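Local structure of probable brix-domain ribosomal biogenesis protein (Methanothermobacter thermautotrophicus, 1W94) at residues Met2-Ser7 with Ser16-Leu21; Ser11-Ser16 with Pro78-Lys83; Val132-Leu135 with Thr141-Gly144. The protein probably takes part in ribosome biogenesis and, as a Brix-domain (Imp4-like) protein, is thought to bind ribosomal RNA. One frame throughout, in Å; residues are numbered along the deposited sequence.

Overall arrangement
Three contacts span one mixed beta-sheet and a helix packed on it. Interaction 1 is buried and nearly all apolar: strand 3-6 meets helix 12-25 through methyl groups. Interaction 2 uses the same helix nearer its start, and the two contacts share Ser16. It lies at the surface, where phenylalanine ring atoms at the end of strand 70-80 lie over an arginine's guanidinium and a water completes the link. Arg20 of the helix also bonds to the backbone of Glu81 and Met82. Interaction 3, partly buried, combines a backbone bond, an alanine-leucine contact and a water beside a glutamate. Its Gly144 is bonded through the backbone to Glu81 of interaction 2. Interactions 1 and 3 do not touch.

Interaction 1. Residues Met2-Ser7 with Ser16-Leu21; sequences MLLTTS and SFSQRL
Thr6 OG1 donates a hydrogen bond to Ser7 O at 2.8 Å, and the methyl of the same side chain turns to Ser18 on the helix. This contact belongs to a beta-alpha-beta unit made of strand 3-6, helix 12-25 and the parallel strand 28-29. The local axes of strand 3-6 and helix 16-21 run antiparallel, at 174°, and come within 8.8 Å of each other. The small Ser18 faces the strand here, which is consistent with this close spacing.

Two methyl groups meet this serine. Leu4 CD1 lies against Ser18 CB at 3.7 Å. Thr6 CG2 lies beside the hydroxyl, 3.5 Å from Ser18 OG. Ser18 is buried, and its OG is hydrogen-bonded to Thr14 O, one turn earlier in the helix. Thr6 divides its branches between two tasks. With chi1 at 64°, OG1 stands between the backbone N and the carbonyl carbon and serves the bond to Ser7. CG2 lies beside the backbone N and is given to the helix.

The CB of Leu4 points toward the helix, while that of Thr5, next along the strand, points away from it, in the usual alternation. Val51 of strand 48-54 and Tyr29 of strand 28-29 each touch both Leu4 and Ser18. A turn further along the helix, the second branch of Leu4 makes a looser apolar contact, with Leu4 CD2 4.3 Å from Leu21 CD2.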
loop_
_atom_site.group_PDB
_atom_site.type_symbol
_atom_site.label_atom_id
_atom_site.label_comp_id
_atom_site.label_asym_id
_atom_site.label_seq_id
_atom_site.Cartn_x
_atom_site.Cartn_y
_atom_site.Cartn_z
HETATM N N MSE A 2 -10.499 -2.953 2.071
HETATM C CA MSE A 2 -9.767 -3.885 1.209
HETATM C C MSE A 2 -9.165 -5.084 1.954
HETATM O O MSE A 2 -8.834 -4.975 3.131
HETATM C CB MSE A 2 -8.646 -3.143 0.496
HETATM C CG MSE A 2 -8.499 -3.487 -0.969
HETATM SE SE MSE A 2 -7.161 -2.325 -1.721
HETATM C CE MSE A 2 -8.139 -0.693 -1.789
ATOM N N LEU A 3 -9.074 -6.231 1.274
ATOM C CA LEU A 3 -8.272 -7.359 1.764
ATOM C C LEU A 3 -6.880 -7.294 1.109
ATOM O O LEU A 3 -6.766 -7.126 -0.106
ATOM C CB LEU A 3 -8.945 -8.710 1.472
ATOM C CG LEU A 3 -8.228 -10.042 1.845
ATOM C CD1 LEU A 3 -9.202 -11.181 2.061
ATOM C CD2 LEU A 3 -7.282 -10.466 0.761
ATOM N N LEU A 4 -5.840 -7.453 1.909
ATOM C CA LEU A 4 -4.498 -7.539 1.389
ATOM C C LEU A 4 -3.958 -8.954 1.610
ATOM O O LEU A 4 -4.172 -9.562 2.660
ATOM C CB LEU A 4 -3.605 -6.535 2.113
ATOM C CG LEU A 4 -2.103 -6.294 1.909
ATOM C CD1 LEU A 4 -1.247 -7.509 1.951
ATOM C CD2 LEU A 4 -1.829 -5.515 0.675
ATOM N N THR A 5 -3.203 -9.422 0.617
ATOM C CA THR A 5 -2.454 -10.666 0.668
ATOM C C THR A 5 -1.179 -10.497 -0.175
ATOM O O THR A 5 -0.922 -9.421 -0.737
ATOM C CB THR A 5 -3.322 -11.862 0.187
ATOM O OG1 THR A 5 -2.769 -13.093 0.665
ATOM C CG2 THR A 5 -3.458 -11.899 -1.361
ATOM N N THR A 6 -0.379 -11.557 -0.217
ATOM C CA THR A 6 0.865 -11.593 -0.974
ATOM C C THR A 6 0.762 -12.610 -2.111
ATOM O O THR A 6 -0.212 -13.350 -2.209
ATOM C CB THR A 6 2.057 -12.059 -0.082
ATOM O OG1 THR A 6 1.848 -13.424 0.344
ATOM C CG2 THR A 6 2.238 -11.149 1.136
ATOM N N SER A 7 1.778 -12.637 -2.964
ATOM C CA SER A 7 2.013 -13.728 -3.880
ATOM C C SER A 7 2.295 -15.029 -3.078
ATOM O O SER A 7 2.590 -14.976 -1.884
ATOM C CB SER A 7 3.206 -13.374 -4.767
ATOM O OG SER A 7 4.286 -12.847 -4.002
ATOM N N SER A 16 6.496 -9.362 6.517
ATOM C CA SER A 16 6.626 -8.266 7.448
ATOM C C SER A 16 6.090 -6.984 6.852
ATOM O O SER A 16 5.314 -6.258 7.495
ATOM C CB SER A 16 8.094 -8.070 7.789
ATOM O OG SER A 16 8.498 -9.047 8.714
ATOM N N PHE A 17 6.544 -6.687 5.635
ATOM C CA PHE A 17 6.080 -5.518 4.926
ATOM C C PHE A 17 4.560 -5.504 4.806
ATOM O O PHE A 17 3.922 -4.479 5.075
ATOM C CB PHE A 17 6.668 -5.421 3.520
ATOM C CG PHE A 17 6.002 -4.348 2.681
ATOM C CD1 PHE A 17 6.321 -2.992 2.877
ATOM C CD2 PHE A 17 5.020 -4.681 1.733
ATOM C CE1 PHE A 17 5.703 -2.009 2.146
ATOM C CE2 PHE A 17 4.380 -3.687 0.981
ATOM C CZ PHE A 17 4.718 -2.343 1.197
ATOM N N SER A 18 3.992 -6.619 4.362
ATOM C CA SER A 18 2.570 -6.649 4.001
ATOM C C SER A 18 1.688 -6.615 5.238
ATOM O O SER A 18 0.674 -5.926 5.249
ATOM C CB SER A 18 2.229 -7.874 3.138
ATOM O OG SER A 18 2.939 -7.808 1.921
ATOM N N GLN A 19 2.118 -7.319 6.289
ATOM C CA GLN A 19 1.428 -7.246 7.565
ATOM C C GLN A 19 1.453 -5.809 8.122
ATOM O O GLN A 19 0.415 -5.291 8.539
ATOM C CB GLN A 19 2.014 -8.244 8.554
ATOM C CG GLN A 19 1.720 -9.718 8.186
ATOM C CD GLN A 19 2.376 -10.728 9.122
ATOM O OE1 GLN A 19 1.732 -11.683 9.556
ATOM N NE2 GLN A 19 3.653 -10.516 9.449
ATOM N N ARG A 20 2.632 -5.185 8.147
ATOM C CA ARG A 20 2.762 -3.763 8.503
ATOM C C ARG A 20 1.814 -2.854 7.711
ATOM O O ARG A 20 1.128 -2.024 8.285
ATOM C CB ARG A 20 4.164 -3.279 8.197
ATOM C CG ARG A 20 5.146 -3.341 9.337
ATOM C CD ARG A 20 5.487 -1.908 9.777
ATOM N NE ARG A 20 5.954 -1.970 11.149
ATOM C CZ ARG A 20 7.223 -1.873 11.515
ATOM N NH1 ARG A 20 7.522 -1.979 12.795
ATOM N NH2 ARG A 20 8.177 -1.659 10.619
ATOM N N LEU A 21 1.839 -2.967 6.378
ATOM C CA LEU A 21 1.040 -2.076 5.533
ATOM C C LEU A 21 -0.442 -2.254 5.809
ATOM O O LEU A 21 -1.208 -1.270 5.862
ATOM C CB LEU A 21 1.341 -2.334 4.062
ATOM C CG LEU A 21 0.514 -1.583 3.032
ATOM C CD1 LEU A 21 0.815 -0.049 3.008
ATOM C CD2 LEU A 21 0.735 -2.228 1.631
#

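Interaction 2. Residues Ser11-Ser16 with Pro78-Lys83; sequences SQRTRS and PSFEMK
Arg13 and Phe80 carry this contact, a surface meeting of the first turn of helix 12-25 with the end of strand 70-80. Their side chains come from opposite directions, and CE2 and CZ of the ring reach over the guanidinium. The guanidinium and ring planes are only 14° apart. Phe80 CE2 lies 3.4 Å above one face of the guanidinium, offset toward its rim. Arg13 NH1 is 3.6 Å from Phe80 CZ, and Arg13 NH2 is 3.6 Å from Phe80 CE2. The arginine reaches this place with an extended chain, its CG anti to the backbone N (chi1 -171°). With an alanine in place of Phe80 the guanidinium loses the ring carbons over its face, and the arginine end would probably be held less firmly, relying more on its water.

The polar link is indirect. A water lies in the guanidinium plane at its edge and accepts from Arg13 NH2 at 2.8 Å. The same water accepts from Phe80 N at 3.0 Å, so it ties the arginine tip to the strand backbone. Pro78 O is also near that plane, but at 4.0 Å from Arg13 NH2 it is no more than a neighbour.

Ser11, just before the helix, is its N-cap. Its OG accepts from Thr14 N at 3.1 Å, and the N-H points almost straight at it (165°). This capping bond closes the first turn, which carries Arg13; Ser11 OG is also hydrogen-bonded to Gly56 O.

Behind the contact, Phe17 of the same helix packs on both Pro78 and Phe80. Phe80 also touches Arg20, which bonds to the carbonyls of Glu81 and Met82 just past the strand. On the neighbouring strand 145-154, Phe145 lies against Phe80, and Lys146 pairs with Ser79 through the backbone.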
loop_
_atom_site.group_PDB
_atom_site.type_symbol
_atom_site.label_atom_id
_atom_site.label_comp_id
_atom_site.label_asym_id
_atom_site.label_seq_id
_atom_site.Cartn_x
_atom_site.Cartn_y
_atom_site.Cartn_z
ATOM N N SER A 11 8.749 -14.191 1.034
ATOM C CA SER A 11 9.864 -14.174 1.978
ATOM C C SER A 11 9.405 -13.561 3.297
ATOM O O SER A 11 8.361 -12.914 3.352
ATOM C CB SER A 11 10.978 -13.312 1.427
ATOM O OG SER A 11 10.506 -11.979 1.285
ATOM N N GLN A 12 10.210 -13.724 4.342
ATOM C CA GLN A 12 9.972 -13.044 5.616
ATOM C C GLN A 12 9.776 -11.536 5.448
ATOM O O GLN A 12 8.886 -10.949 6.071
ATOM C CB GLN A 12 11.159 -13.255 6.549
ATOM C CG GLN A 12 10.809 -13.763 7.908
ATOM N N ARG A 13 10.611 -10.905 4.621
ATOM C CA ARG A 13 10.518 -9.456 4.416
ATOM C C ARG A 13 9.197 -9.042 3.748
ATOM O O ARG A 13 8.571 -8.048 4.130
ATOM C CB ARG A 13 11.717 -8.907 3.623
ATOM C CG ARG A 13 11.759 -7.334 3.571
ATOM C CD ARG A 13 13.037 -6.819 2.945
ATOM N NE ARG A 13 13.054 -5.353 2.719
ATOM C CZ ARG A 13 13.218 -4.434 3.677
ATOM N NH1 ARG A 13 13.312 -4.789 4.948
ATOM N NH2 ARG A 13 13.251 -3.141 3.372
ATOM N N THR A 14 8.781 -9.804 2.750
ATOM C CA THR A 14 7.519 -9.537 2.097
ATOM C C THR A 14 6.348 -9.685 3.080
ATOM O O THR A 14 5.434 -8.861 3.073
ATOM C CB THR A 14 7.359 -10.387 0.819
ATOM O OG1 THR A 14 8.377 -10.013 -0.109
ATOM C CG2 THR A 14 6.017 -10.165 0.145
ATOM N N ARG A 15 6.405 -10.714 3.932
ATOM C CA ARG A 15 5.408 -10.915 5.010
ATOM C C ARG A 15 5.342 -9.732 5.978
ATOM O O ARG A 15 4.278 -9.212 6.251
ATOM C CB ARG A 15 5.709 -12.193 5.807
ATOM C CG ARG A 15 5.208 -13.423 5.116
ATOM C CD ARG A 15 5.338 -14.711 5.965
ATOM N NE ARG A 15 4.200 -15.584 5.648
ATOM C CZ ARG A 15 4.266 -16.694 4.910
ATOM N NH1 ARG A 15 5.424 -17.116 4.426
ATOM N NH2 ARG A 15 3.169 -17.396 4.668
ATOM N N SER A 16 6.496 -9.362 6.517
ATOM C CA SER A 16 6.626 -8.266 7.448
ATOM C C SER A 16 6.090 -6.984 6.852
ATOM O O SER A 16 5.314 -6.258 7.495
ATOM C CB SER A 16 8.094 -8.070 7.789
ATOM O OG SER A 16 8.498 -9.047 8.714
ATOM N N PRO A 78 10.026 -1.049 -0.880
ATOM C CA PRO A 78 9.681 -0.500 0.435
ATOM C C PRO A 78 10.908 0.058 1.155
ATOM O O PRO A 78 12.044 -0.297 0.830
ATOM C CB PRO A 78 9.133 -1.712 1.188
ATOM C CG PRO A 78 9.856 -2.879 0.583
ATOM C CD PRO A 78 10.121 -2.530 -0.872
ATOM N N SER A 79 10.657 0.985 2.070
ATOM C CA SER A 79 11.668 1.505 2.973
ATOM C C SER A 79 10.973 1.653 4.320
ATOM O O SER A 79 10.084 2.488 4.483
ATOM C CB SER A 79 12.141 2.870 2.504
ATOM O OG SER A 79 12.988 3.454 3.476
ATOM N N PHE A 80 11.347 0.810 5.268
ATOM C CA PHE A 80 10.757 0.871 6.593
ATOM C C PHE A 80 11.762 0.523 7.686
ATOM O O PHE A 80 12.614 -0.348 7.512
ATOM C CB PHE A 80 9.455 0.043 6.662
ATOM C CG PHE A 80 9.619 -1.442 6.390
ATOM C CD1 PHE A 80 9.564 -2.354 7.428
ATOM C CD2 PHE A 80 9.794 -1.922 5.111
ATOM C CE1 PHE A 80 9.687 -3.724 7.185
ATOM C CE2 PHE A 80 9.922 -3.278 4.855
ATOM C CZ PHE A 80 9.864 -4.180 5.885
ATOM N N GLU A 81 11.679 1.252 8.795
ATOM C CA GLU A 81 12.499 0.992 9.980
ATOM C C GLU A 81 11.928 -0.146 10.829
ATOM O O GLU A 81 10.813 -0.613 10.600
ATOM C CB GLU A 81 12.601 2.247 10.844
ATOM C CG GLU A 81 12.888 3.539 10.081
HETATM N N MSE A 82 12.675 -0.556 11.855
HETATM C CA MSE A 82 12.212 -1.680 12.702
HETATM C C MSE A 82 11.034 -1.281 13.595
HETATM O O MSE A 82 10.125 -2.072 13.799
HETATM C CB MSE A 82 13.350 -2.242 13.546
HETATM C CG MSE A 82 13.664 -1.457 14.780
HETATM SE SE MSE A 82 15.158 -2.301 15.731
HETATM C CE MSE A 82 16.628 -1.006 15.127
ATOM N N LYS A 83 11.061 -0.042 14.093
ATOM C CA LYS A 83 10.080 0.464 15.051
ATOM C C LYS A 83 8.710 0.584 14.394
ATOM O O LYS A 83 8.599 1.095 13.290
ATOM C CB LYS A 83 10.518 1.831 15.562
ATOM C CG LYS A 83 9.689 2.392 16.724
HETATM O O HOH W 1 13.863 -0.672 4.478
#

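Interaction 3. Residues Val132-Leu135 with Thr141-Gly144; sequences VMEL and TPAG
Leu135, Ala143 and Glu134 give up the most surface in this contact. Leu135 meets Ala143 twice, by backbone and by side chain. Ala143 N donates to Leu135 O at 2.8 Å with a nearly straight N-H (164°). The donor is tilted 29° from the carbonyl plane. The methyl of Ala143 points toward the other strand and sits beside the leucine, with Ala143 CB 3.7 Å from Leu135 CG. The same methyl touches the CB and CD2 of Leu135 as well. The leucine CG is anti to its own backbone nitrogen (chi1 -179°), and this brings the CG and CD2 of the branch alongside the alanine.

Glu134 makes its contact with the end of its chain. The chain bends at chi2 and brings the carboxylate across Pro142, where Glu134 OE2 is 3.2 Å from Pro142 CB. The two carboxylate oxygens have different surroundings. OE1 forms a salt bridge with Arg124 on strand 120-124. OE2 is 2.8 Å from a water, and that water is 2.9 Å from Leu135 O. Gly144 N gives the water a weak hydrogen bond. The water thus sits in the corner between the glutamate, the leucine carbonyl and the turning chain. The positive phi of Gly144 (78°) goes with the sharp change of direction there.

The contact lies in the hairpin between strands 131-136 and 145-154, which are antiparallel neighbours in the main sheet. Leu135 also pairs through its backbone with Phe145, the first residue after the corner. On its other side, strand 131-136 is bordered by strand 120-124, whose Trp121 packs against Leu135.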
loop_
_atom_site.group_PDB
_atom_site.type_symbol
_atom_site.label_atom_id
_atom_site.label_comp_id
_atom_site.label_asym_id
_atom_site.label_seq_id
_atom_site.Cartn_x
_atom_site.Cartn_y
_atom_site.Cartn_z
ATOM N N VAL A 132 7.782 9.490 -3.896
ATOM C CA VAL A 132 7.920 8.890 -2.568
ATOM C C VAL A 132 6.636 9.169 -1.754
ATOM O O VAL A 132 6.211 10.347 -1.623
ATOM C CB VAL A 132 9.186 9.401 -1.824
ATOM C CG1 VAL A 132 9.232 8.875 -0.374
ATOM C CG2 VAL A 132 10.473 8.966 -2.585
HETATM N N MSE A 133 6.036 8.093 -1.238
HETATM C CA MSE A 133 4.874 8.176 -0.384
HETATM C C MSE A 133 5.363 7.886 1.007
HETATM O O MSE A 133 5.805 6.777 1.301
HETATM C CB MSE A 133 3.811 7.143 -0.742
HETATM C CG MSE A 133 3.168 7.360 -2.069
HETATM SE SE MSE A 133 1.766 6.045 -2.332
HETATM C CE MSE A 133 0.505 6.648 -1.035
ATOM N N GLU A 134 5.289 8.894 1.855
ATOM C CA GLU A 134 5.802 8.784 3.194
ATOM C C GLU A 134 4.678 8.902 4.219
ATOM O O GLU A 134 3.863 9.821 4.170
ATOM C CB GLU A 134 6.822 9.867 3.444
ATOM C CG GLU A 134 7.165 10.026 4.900
ATOM C CD GLU A 134 8.590 10.434 5.076
ATOM O OE1 GLU A 134 9.048 11.286 4.282
ATOM O OE2 GLU A 134 9.250 9.888 5.990
ATOM N N LEU A 135 4.671 7.966 5.149
ATOM C CA LEU A 135 3.694 7.962 6.212
ATOM C C LEU A 135 4.097 8.979 7.275
ATOM O O LEU A 135 5.254 8.990 7.736
ATOM C CB LEU A 135 3.574 6.552 6.822
ATOM C CG LEU A 135 2.555 6.353 7.947
ATOM C CD1 LEU A 135 1.194 6.734 7.426
ATOM C CD2 LEU A 135 2.568 4.897 8.447
ATOM N N THR A 141 4.844 13.682 12.237
ATOM C CA THR A 141 6.258 13.568 11.865
ATOM C C THR A 141 6.482 12.209 11.154
ATOM O O THR A 141 5.627 11.322 11.238
ATOM C CB THR A 141 7.182 13.694 13.097
ATOM O OG1 THR A 141 6.876 12.649 14.022
ATOM C CG2 THR A 141 7.005 15.049 13.797
ATOM N N PRO A 142 7.601 12.054 10.421
ATOM C CA PRO A 142 7.809 10.843 9.610
ATOM C C PRO A 142 7.785 9.553 10.421
ATOM O O PRO A 142 8.484 9.441 11.427
ATOM C CB PRO A 142 9.192 11.073 8.989
ATOM C CG PRO A 142 9.277 12.585 8.914
ATOM C CD PRO A 142 8.720 12.995 10.255
ATOM N N ALA A 143 6.971 8.595 9.971
ATOM C CA ALA A 143 6.718 7.355 10.718
ATOM C C ALA A 143 7.822 6.304 10.564
ATOM O O ALA A 143 7.842 5.294 11.295
ATOM C CB ALA A 143 5.394 6.759 10.272
ATOM N N GLY A 144 8.728 6.525 9.613
ATOM C CA GLY A 144 9.699 5.507 9.247
ATOM C C GLY A 144 9.102 4.429 8.359
ATOM O O GLY A 144 9.382 3.238 8.558
HETATM O O HOH W 2 7.810 7.793 7.182
#